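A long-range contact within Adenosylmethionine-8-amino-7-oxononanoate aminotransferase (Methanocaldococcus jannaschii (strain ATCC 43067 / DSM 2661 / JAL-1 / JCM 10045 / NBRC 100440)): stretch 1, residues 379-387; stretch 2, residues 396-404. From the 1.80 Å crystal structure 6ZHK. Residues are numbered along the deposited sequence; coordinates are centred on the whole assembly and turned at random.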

# COMPACT_ATOMS: atom_id res chain seq x y z
N LEU A 379 15.34 -10.54 33.71
CA LEU A 379 14.91 -11.63 32.85
C LEU A 379 16.11 -12.49 32.45
O LEU A 379 15.97 -13.68 32.15
CB LEU A 379 14.22 -11.07 31.60
CG LEU A 379 12.93 -10.32 31.84
CD1 LEU A 379 12.51 -9.57 30.58
CD2 LEU A 379 11.82 -11.24 32.31
N LYS A 380 17.29 -11.86 32.49
CA LYS A 380 18.53 -12.49 32.07
C LYS A 380 18.82 -13.70 32.95
O LYS A 380 19.39 -14.66 32.45
CB LYS A 380 19.69 -11.47 32.02
CG LYS A 380 19.91 -10.77 30.68
CD LYS A 380 21.31 -10.19 30.51
N GLU A 381 18.35 -13.70 34.20
CA GLU A 381 18.62 -14.78 35.16
C GLU A 381 17.80 -16.03 34.87
O GLU A 381 18.19 -17.11 35.30
CB GLU A 381 18.15 -14.47 36.58
CG GLU A 381 18.56 -13.12 37.17
CD GLU A 381 17.59 -12.66 38.25
OE1 GLU A 381 16.41 -13.12 38.26
OE2 GLU A 381 17.99 -11.81 39.09
N LEU A 382 16.66 -15.91 34.18
CA LEU A 382 15.71 -17.02 34.07
C LEU A 382 16.30 -18.13 33.20
O LEU A 382 16.97 -17.83 32.20
CB LEU A 382 14.43 -16.52 33.38
CG LEU A 382 13.62 -15.44 34.07
CD1 LEU A 382 12.46 -15.00 33.17
CD2 LEU A 382 13.09 -15.93 35.42
N GLU A 383 15.89 -19.38 33.47
CA GLU A 383 16.44 -20.57 32.84
C GLU A 383 16.25 -20.56 31.31
O GLU A 383 17.09 -21.13 30.60
CB GLU A 383 15.81 -21.82 33.46
CG GLU A 383 16.22 -23.15 32.81
CD GLU A 383 15.50 -24.42 33.27
OE1 GLU A 383 15.01 -24.42 34.40
OE2 GLU A 383 15.40 -25.41 32.49
N HIS A 384 15.13 -20.02 30.80
CA HIS A 384 14.89 -20.19 29.37
C HIS A 384 15.09 -18.89 28.58
O HIS A 384 14.66 -18.82 27.44
CB HIS A 384 13.47 -20.71 29.14
CG HIS A 384 13.16 -21.91 29.96
ND1 HIS A 384 13.82 -23.10 29.77
CD2 HIS A 384 12.27 -22.11 30.95
CE1 HIS A 384 13.38 -23.99 30.63
NE2 HIS A 384 12.42 -23.41 31.37
N VAL A 385 15.75 -17.89 29.16
CA VAL A 385 16.08 -16.65 28.46
C VAL A 385 17.51 -16.75 27.94
O VAL A 385 18.46 -16.81 28.73
CB VAL A 385 15.88 -15.43 29.37
CG1 VAL A 385 16.32 -14.12 28.74
CG2 VAL A 385 14.42 -15.30 29.86
N GLY A 386 17.65 -16.80 26.60
CA GLY A 386 18.95 -16.81 25.94
C GLY A 386 19.59 -15.43 25.79
O GLY A 386 20.81 -15.27 25.92
N ASP A 387 18.76 -14.40 25.54
CA ASP A 387 19.29 -13.09 25.18
C ASP A 387 18.20 -12.05 25.38
O ASP A 387 17.03 -12.31 25.07
CB ASP A 387 19.84 -13.11 23.73
CG ASP A 387 20.64 -11.88 23.30
OD1 ASP A 387 21.44 -11.36 24.13
OD2 ASP A 387 20.48 -11.45 22.11
N GLY A 396 13.91 -7.43 22.10
CA GLY A 396 13.54 -8.83 21.96
C GLY A 396 14.07 -9.65 23.13
O GLY A 396 15.14 -9.33 23.69
N ILE A 397 13.28 -10.67 23.51
CA ILE A 397 13.72 -11.62 24.55
C ILE A 397 13.66 -13.01 23.94
O ILE A 397 12.56 -13.53 23.67
CB ILE A 397 12.89 -11.53 25.86
CG1 ILE A 397 12.93 -10.13 26.42
CG2 ILE A 397 13.35 -12.58 26.89
CD1 ILE A 397 11.82 -9.25 25.86
N GLU A 398 14.86 -13.55 23.70
CA GLU A 398 15.04 -14.76 22.91
C GLU A 398 14.96 -15.99 23.81
O GLU A 398 15.79 -16.14 24.72
CB GLU A 398 16.36 -14.76 22.11
CG GLU A 398 16.42 -15.99 21.22
CD GLU A 398 17.38 -16.01 20.04
OE1 GLU A 398 18.38 -15.26 20.05
OE2 GLU A 398 17.14 -16.82 19.12
N LEU A 399 14.00 -16.87 23.55
CA LEU A 399 13.79 -18.04 24.41
C LEU A 399 14.66 -19.18 23.91
O LEU A 399 14.77 -19.34 22.71
CB LEU A 399 12.31 -18.45 24.34
CG LEU A 399 11.37 -17.40 24.94
CD1 LEU A 399 9.88 -17.71 24.72
CD2 LEU A 399 11.66 -17.14 26.41
N VAL A 400 15.22 -20.01 24.83
CA VAL A 400 16.08 -21.12 24.41
C VAL A 400 15.80 -22.31 25.32
O VAL A 400 15.44 -22.14 26.49
CB VAL A 400 17.58 -20.79 24.45
CG1 VAL A 400 17.95 -19.85 23.32
CG2 VAL A 400 17.99 -20.22 25.80
N LYS A 401 15.96 -23.49 24.75
CA LYS A 401 15.72 -24.80 25.35
C LYS A 401 16.83 -25.05 26.35
O LYS A 401 16.57 -25.55 27.43
CB LYS A 401 15.75 -25.85 24.23
CG LYS A 401 14.75 -27.00 24.33
CD LYS A 401 14.75 -27.93 23.13
CE LYS A 401 14.26 -29.33 23.45
NZ LYS A 401 15.09 -30.37 22.79
N ASP A 402 18.06 -24.63 26.01
CA ASP A 402 19.22 -24.81 26.86
C ASP A 402 20.06 -23.54 26.86
O ASP A 402 20.60 -23.14 25.83
CB ASP A 402 20.07 -26.00 26.39
CG ASP A 402 20.47 -26.94 27.51
OD1 ASP A 402 21.34 -26.54 28.32
OD2 ASP A 402 19.91 -28.06 27.56
N LYS A 403 20.21 -22.93 28.03
CA LYS A 403 20.99 -21.70 28.13
C LYS A 403 22.46 -21.97 27.83
O LYS A 403 23.15 -21.09 27.31
CB LYS A 403 20.85 -21.06 29.51
CG LYS A 403 21.53 -19.71 29.59
CD LYS A 403 21.27 -18.97 30.88
CE LYS A 403 19.83 -18.58 31.10
NZ LYS A 403 19.77 -17.56 32.17
N GLU A 404 22.94 -23.17 28.17
CA GLU A 404 24.34 -23.49 27.97
C GLU A 404 24.64 -23.58 26.47
O GLU A 404 25.57 -22.93 25.99
CB GLU A 404 24.70 -24.76 28.76

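How do the two backbones run past each other? Residues 385-387 open a strand that continues later in the chain; it meets the strand beginning before Gly-396 in an antiparallel sense, though the axes are well off a strict alignment: their N-to-C directions differ by 125°, with a closest approach of 4.7 Å. Three backbone hydrogen bonds tie them together. Val-400 N donates to His-384 O at 2.9 Å, Gly-386 N to Glu-398 O at 2.7 Å, and Glu-398 N to Asp-387 O at 2.9 Å, the last nearly straight at 170°. Two of these acceptor carbonyls also receive CA-H...O contacts: Leu-399 CA lies 3.2 Å from His-384 O, and Ile-397 CA lies 3.4 Å from Asp-387 O.

What breaks the regularity of this pairing? Val-385 pairs with Leu-399 and Asp-387 with Glu-398, so two steps along one strand match a single step along the other. This is a beta bulge, and Gly-386 is the extra residue. With phi/psi of -81/-37 it departs from extended geometry, yet its N still reaches Glu-398 O. The lack of a side chain matters here, since an ideal CB on Gly-386 would sit 2.8 Å from Val-400 CG1, a clash, and 3.3 Å from Glu-398 O.

Which side chains meet around the paired strands? The side chains of Val-385 and Leu-399 share one face of the sheet, those of Asp-387 and Glu-398 the other. Apolar packing centres on buried Ile-397, whose CG2 is 3.8 Å from Val-385 CG1 and whose CG1 is 4.2 Å from Leu-379 CD1; such contacts keep hydrocarbon surface away from water. Asp-387 and Glu-398 approach through their aliphatic parts, CB to CB at 4.2 Å, while the carboxylate oxygens Asp-387 OD2 and Glu-398 OE1 find hydrogen-bond partners just beyond the stretches.

How does a lysine bond to the turn? A type I turn runs from Leu-382 to Val-385, closed by Val-385 N donating to Leu-382 O at 3.3 Å. The CA-to-CB bond of Lys-403 points toward stretch 1, and its NZ donates to Lys-380 O at 2.9 Å and to Leu-382 O at 2.8 Å. Carbonyl oxygens carry partial negative charge, which suits them to an ammonium group. Leu-382 O therefore serves both the turn and the lysine. The aliphatic part of Lys-403 takes part as well, with CE 3.3 Å from Val-385 O.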